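Local atomic coordinates of protein (hdlp (histone deacetylase-like protein)) (PDB entry 1C3P), a protein that is a zinc-binding homologue of histone deacetylases that probably removes acetyl groups from acetylated lysines and may take part in acetoin breakdown. Residues K85-M99 with F134-N146. Sequence-based numbering, arbitrary orientation.
Sequences KYNIGGYENPVSYAM and FKSRANGFCYINN. Unlike the reference sequence in segment 134-146: Asn146 (reference Asp).
The ring of Tyr143 packs against Ile88, Pro94 and Met99, its CG anti to its own carbonyl carbon (chi1 -51°), which carries the hydroxyl to Pro94. The CA of Met99, at the start of helix 98-118, lies over one face in a CH-pi contact, 3.7 Å from the ring centroid, while Ile88 CD1 meets the ring edge at CD2. That same methyl presses tightly on Ala138 CB (3.4 Å). Tyr143 OH donates to Pro94 O (2.6 Å) in the carbonyl plane, on a lone pair, and accepts from a water that also bonds Ser96 OG of the helix-capping box. A phenylalanine here would probably keep the ring packing but leave Pro94 O and this water without their hydroxyl partner.

Asn93 bonds to both segments: OD1 accepts from Phe141 N (2.8 Å), nearly along the C=O axis though bent at the N-H (131°), and ND2 donates to Asn87 O. Bonds at both ends of the amide hold its rotation. Extended Glu92 brings OE1 to Gly140 N, which meets it from above the carboxylate plane. Ala138 N bonds Tyr86 O almost straight (171°). Two side-chain acceptors thus hold successive amides of the type I' turn 139-142, whose Phe141 side chain is about 7 Å from that of zinc-binding His170.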
loop_
_atom_site.group_PDB
_atom_site.type_symbol
_atom_site.label_atom_id
_atom_site.label_comp_id
_atom_site.label_asym_id
_atom_site.label_seq_id
_atom_site.Cartn_x
_atom_site.Cartn_y
_atom_site.Cartn_z
ATOM N N LYS A 85 -5.518 4.209 24.992
ATOM C CA LYS A 85 -5.072 2.835 24.820
ATOM C C LYS A 85 -4.962 2.303 23.383
ATOM O O LYS A 85 -3.994 1.617 23.047
ATOM C CB LYS A 85 -6.006 1.912 25.607
ATOM C CG LYS A 85 -5.745 0.423 25.398
ATOM C CD LYS A 85 -4.581 -0.082 26.216
ATOM C CE LYS A 85 -4.989 -0.242 27.664
ATOM N NZ LYS A 85 -6.125 -1.200 27.762
ATOM N N TYR A 86 -5.939 2.627 22.547
ATOM C CA TYR A 86 -5.971 2.095 21.185
ATOM C C TYR A 86 -5.775 3.101 20.072
ATOM O O TYR A 86 -5.831 2.732 18.888
ATOM C CB TYR A 86 -7.298 1.376 20.984
ATOM C CG TYR A 86 -7.499 0.261 21.980
ATOM C CD1 TYR A 86 -6.665 -0.860 21.974
ATOM C CD2 TYR A 86 -8.545 0.308 22.908
ATOM C CE1 TYR A 86 -6.869 -1.914 22.861
ATOM C CE2 TYR A 86 -8.756 -0.730 23.795
ATOM C CZ TYR A 86 -7.913 -1.840 23.763
ATOM O OH TYR A 86 -8.125 -2.866 24.640
ATOM N N ASN A 87 -5.573 4.362 20.449
ATOM C CA ASN A 87 -5.323 5.456 19.492
ATOM C C ASN A 87 -6.523 5.685 18.568
ATOM O O ASN A 87 -6.367 6.124 17.422
ATOM C CB ASN A 87 -4.067 5.127 18.654
ATOM C CG ASN A 87 -3.324 6.377 18.164
ATOM O OD1 ASN A 87 -2.416 6.292 17.317
ATOM N ND2 ASN A 87 -3.682 7.528 18.706
ATOM N N ILE A 88 -7.720 5.403 19.077
ATOM C CA ILE A 88 -8.952 5.582 18.302
ATOM C C ILE A 88 -9.704 6.853 18.683
ATOM O O ILE A 88 -9.751 7.204 19.852
ATOM C CB ILE A 88 -9.919 4.394 18.548
ATOM C CG1 ILE A 88 -9.312 3.124 17.979
ATOM C CG2 ILE A 88 -11.263 4.649 17.884
ATOM C CD1 ILE A 88 -9.078 3.232 16.520
ATOM N N GLY A 89 -10.298 7.528 17.701
ATOM C CA GLY A 89 -11.091 8.702 18.022
ATOM C C GLY A 89 -10.560 10.054 17.606
ATOM O O GLY A 89 -11.356 10.974 17.425
ATOM N N GLY A 90 -9.240 10.192 17.491
ATOM C CA GLY A 90 -8.661 11.469 17.085
ATOM C C GLY A 90 -8.817 11.736 15.597
ATOM O O GLY A 90 -9.410 10.930 14.889
ATOM N N TYR A 91 -8.305 12.870 15.115
ATOM C CA TYR A 91 -8.387 13.212 13.692
ATOM C C TYR A 91 -7.793 12.112 12.809
ATOM O O TYR A 91 -8.298 11.796 11.735
ATOM C CB TYR A 91 -7.595 14.483 13.408
ATOM C CG TYR A 91 -7.410 14.740 11.922
ATOM C CD1 TYR A 91 -8.463 15.205 11.134
ATOM C CD2 TYR A 91 -6.179 14.503 11.302
ATOM C CE1 TYR A 91 -8.294 15.436 9.766
ATOM C CE2 TYR A 91 -5.997 14.727 9.938
ATOM C CZ TYR A 91 -7.058 15.197 9.179
ATOM O OH TYR A 91 -6.877 15.437 7.836
ATOM N N GLU A 92 -6.692 11.556 13.277
ATOM C CA GLU A 92 -5.966 10.530 12.551
ATOM C C GLU A 92 -6.714 9.211 12.319
ATOM O O GLU A 92 -6.874 8.773 11.170
ATOM C CB GLU A 92 -4.644 10.303 13.290
ATOM C CG GLU A 92 -3.789 9.164 12.811
ATOM C CD GLU A 92 -2.409 9.206 13.446
ATOM O OE1 GLU A 92 -1.824 8.117 13.687
ATOM O OE2 GLU A 92 -1.910 10.335 13.684
ATOM N N ASN A 93 -7.175 8.588 13.403
ATOM C CA ASN A 93 -7.896 7.315 13.334
ATOM C C ASN A 93 -9.264 7.540 13.979
ATOM O O ASN A 93 -9.563 7.014 15.051
ATOM C CB ASN A 93 -7.100 6.264 14.101
ATOM C CG ASN A 93 -5.632 6.284 13.730
ATOM O OD1 ASN A 93 -5.267 6.087 12.563
ATOM N ND2 ASN A 93 -4.774 6.544 14.715
ATOM N N PRO A 94 -10.138 8.285 13.285
ATOM C CA PRO A 94 -11.487 8.645 13.728
ATOM C C PRO A 94 -12.479 7.510 13.802
ATOM O O PRO A 94 -12.260 6.447 13.251
ATOM C CB PRO A 94 -11.936 9.656 12.670
ATOM C CG PRO A 94 -10.643 10.089 12.001
ATOM C CD PRO A 94 -9.930 8.784 11.916
ATOM N N VAL A 95 -13.587 7.754 14.492
ATOM C CA VAL A 95 -14.658 6.776 14.537
ATOM C C VAL A 95 -15.394 6.900 13.189
ATOM O O VAL A 95 -15.742 8.004 12.779
ATOM C CB VAL A 95 -15.640 7.095 15.686
ATOM C CG1 VAL A 95 -16.913 6.264 15.548
ATOM C CG2 VAL A 95 -14.974 6.790 17.022
ATOM N N SER A 96 -15.585 5.788 12.483
ATOM C CA SER A 96 -16.321 5.779 11.208
ATOM C C SER A 96 -16.566 4.321 10.805
ATOM O O SER A 96 -16.027 3.405 11.436
ATOM C CB SER A 96 -15.537 6.457 10.084
ATOM O OG SER A 96 -14.640 5.549 9.471
ATOM N N TYR A 97 -17.365 4.083 9.763
ATOM C CA TYR A 97 -17.576 2.699 9.368
ATOM C C TYR A 97 -16.405 2.110 8.580
ATOM O O TYR A 97 -16.433 0.954 8.165
ATOM C CB TYR A 97 -18.902 2.522 8.624
ATOM C CG TYR A 97 -20.086 2.661 9.564
ATOM C CD1 TYR A 97 -20.664 3.907 9.829
ATOM C CD2 TYR A 97 -20.573 1.550 10.252
ATOM C CE1 TYR A 97 -21.705 4.039 10.759
ATOM C CE2 TYR A 97 -21.611 1.670 11.184
ATOM C CZ TYR A 97 -22.170 2.912 11.432
ATOM O OH TYR A 97 -23.191 3.018 12.355
ATOM N N ALA A 98 -15.364 2.897 8.382
ATOM C CA ALA A 98 -14.193 2.366 7.715
ATOM C C ALA A 98 -13.359 1.692 8.798
ATOM O O ALA A 98 -12.573 0.802 8.514
ATOM C CB ALA A 98 -13.372 3.484 7.081
ATOM N N MET A 99 -13.565 2.091 10.051
ATOM C CA MET A 99 -12.714 1.564 11.129
ATOM C C MET A 99 -12.770 0.066 11.334
ATOM O O MET A 99 -11.777 -0.542 11.732
ATOM C CB MET A 99 -12.999 2.289 12.449
ATOM C CG MET A 99 -14.162 1.738 13.236
ATOM S SD MET A 99 -14.629 2.973 14.486
ATOM C CE MET A 99 -13.097 3.063 15.474
ATOM N N PHE A 134 -0.840 -1.308 14.436
ATOM C CA PHE A 134 -0.081 -2.162 15.345
ATOM C C PHE A 134 -0.973 -3.272 15.875
ATOM O O PHE A 134 -2.200 -3.214 15.742
ATOM C CB PHE A 134 0.485 -1.333 16.511
ATOM C CG PHE A 134 1.440 -0.276 16.070
ATOM C CD1 PHE A 134 1.105 1.071 16.157
ATOM C CD2 PHE A 134 2.675 -0.631 15.529
ATOM C CE1 PHE A 134 1.995 2.058 15.710
ATOM C CE2 PHE A 134 3.568 0.346 15.078
ATOM C CZ PHE A 134 3.228 1.688 15.171
ATOM N N LYS A 135 -0.358 -4.276 16.499
ATOM C CA LYS A 135 -1.109 -5.407 17.007
ATOM C C LYS A 135 -2.333 -5.031 17.825
ATOM O O LYS A 135 -3.411 -5.620 17.670
ATOM C CB LYS A 135 -0.166 -6.310 17.828
ATOM C CG LYS A 135 -0.838 -7.489 18.521
ATOM C CD LYS A 135 0.191 -8.413 19.211
ATOM C CE LYS A 135 0.925 -9.346 18.240
ATOM N NZ LYS A 135 0.102 -10.505 17.716
ATOM N N SER A 136 -2.183 -4.011 18.659
ATOM C CA SER A 136 -3.261 -3.597 19.533
ATOM C C SER A 136 -3.493 -2.102 19.527
ATOM O O SER A 136 -3.931 -1.547 20.534
ATOM C CB SER A 136 -2.944 -4.054 20.965
ATOM O OG SER A 136 -2.609 -5.428 20.992
ATOM N N ARG A 137 -3.245 -1.434 18.399
ATOM C CA ARG A 137 -3.430 0.015 18.351
ATOM C C ARG A 137 -3.532 0.586 16.932
ATOM O O ARG A 137 -2.811 0.146 16.048
ATOM C CB ARG A 137 -2.260 0.685 19.084
ATOM C CG ARG A 137 -2.099 2.165 18.827
ATOM C CD ARG A 137 -0.838 2.678 19.511
ATOM N NE ARG A 137 -1.011 2.812 20.952
ATOM C CZ ARG A 137 -1.456 3.914 21.548
ATOM N NH1 ARG A 137 -1.770 4.982 20.826
ATOM N NH2 ARG A 137 -1.592 3.948 22.866
ATOM N N ALA A 138 -4.405 1.577 16.734
ATOM C CA ALA A 138 -4.564 2.206 15.420
ATOM C C ALA A 138 -3.400 3.168 15.162
ATOM O O ALA A 138 -2.779 3.668 16.103
ATOM C CB ALA A 138 -5.923 2.969 15.348
ATOM N N ASN A 139 -3.094 3.432 13.897
ATOM C CA ASN A 139 -1.989 4.310 13.588
ATOM C C ASN A 139 -1.942 4.657 12.105
ATOM O O ASN A 139 -2.172 3.795 11.255
ATOM C CB ASN A 139 -0.678 3.617 14.018
ATOM C CG ASN A 139 0.555 4.428 13.690
ATOM O OD1 ASN A 139 0.720 5.554 14.165
ATOM N ND2 ASN A 139 1.443 3.854 12.878
ATOM N N GLY A 140 -1.657 5.923 11.807
ATOM C CA GLY A 140 -1.544 6.361 10.423
ATOM C C GLY A 140 -2.740 6.078 9.532
ATOM O O GLY A 140 -2.570 5.673 8.377
ATOM N N PHE A 141 -3.942 6.301 10.058
ATOM C CA PHE A 141 -5.186 6.083 9.315
ATOM C C PHE A 141 -5.517 4.606 9.226
ATOM O O PHE A 141 -6.533 4.248 8.654
ATOM C CB PHE A 141 -5.102 6.565 7.860
ATOM C CG PHE A 141 -4.624 7.978 7.676
ATOM C CD1 PHE A 141 -4.237 8.411 6.398
ATOM C CD2 PHE A 141 -4.582 8.882 8.731
ATOM C CE1 PHE A 141 -3.822 9.709 6.182
ATOM C CE2 PHE A 141 -4.163 10.197 8.515
ATOM C CZ PHE A 141 -3.785 10.607 7.237
ATOM N N CYS A 142 -4.654 3.744 9.754
ATOM C CA CYS A 142 -4.909 2.310 9.685
ATOM C C CYS A 142 -5.398 1.716 11.007
ATOM O O CYS A 142 -4.859 2.039 12.078
ATOM C CB CYS A 142 -3.631 1.579 9.255
ATOM S SG CYS A 142 -2.971 2.118 7.664
ATOM N N TYR A 143 -6.412 0.848 10.922
ATOM C CA TYR A 143 -6.969 0.186 12.097
ATOM C C TYR A 143 -6.635 -1.302 12.115
ATOM O O TYR A 143 -6.486 -1.891 13.185
ATOM C CB TYR A 143 -8.492 0.329 12.170
ATOM C CG TYR A 143 -8.986 1.752 12.027
ATOM C CD1 TYR A 143 -9.173 2.320 10.768
ATOM C CD2 TYR A 143 -9.270 2.527 13.154
ATOM C CE1 TYR A 143 -9.645 3.638 10.628
ATOM C CE2 TYR A 143 -9.736 3.839 13.029
ATOM C CZ TYR A 143 -9.923 4.383 11.761
ATOM O OH TYR A 143 -10.428 5.660 11.621
ATOM N N ILE A 144 -6.526 -1.911 10.935
ATOM C CA ILE A 144 -6.193 -3.327 10.843
ATOM C C ILE A 144 -5.014 -3.443 9.883
ATOM O O ILE A 144 -5.035 -2.856 8.797
ATOM C CB ILE A 144 -7.384 -4.123 10.308
ATOM C CG1 ILE A 144 -8.589 -3.919 11.242
ATOM C CG2 ILE A 144 -7.002 -5.589 10.120
ATOM C CD1 ILE A 144 -9.856 -4.689 10.851
ATOM N N ASN A 145 -3.983 -4.185 10.281
ATOM C CA ASN A 145 -2.794 -4.335 9.438
ATOM C C ASN A 145 -2.964 -5.583 8.548
ATOM O O ASN A 145 -2.592 -6.686 8.953
ATOM C CB ASN A 145 -1.562 -4.482 10.341
ATOM C CG ASN A 145 -0.263 -4.273 9.588
ATOM O OD1 ASN A 145 -0.021 -4.906 8.566
ATOM N ND2 ASN A 145 0.569 -3.369 10.084
ATOM N N ASN A 146 -3.514 -5.435 7.341
ATOM C CA ASN A 146 -3.731 -6.634 6.518
ATOM C C ASN A 146 -2.408 -7.275 6.099
ATOM O O ASN A 146 -2.320 -8.494 5.980
ATOM C CB ASN A 146 -4.669 -6.333 5.339
ATOM C CG ASN A 146 -4.095 -5.339 4.371
ATOM O OD1 ASN A 146 -3.587 -5.723 3.327
ATOM N ND2 ASN A 146 -4.148 -4.049 4.724
HETATM O O HOH W 1 -2.958 -1.036 22.976
HETATM O O HOH W 2 -12.091 6.220 9.652
#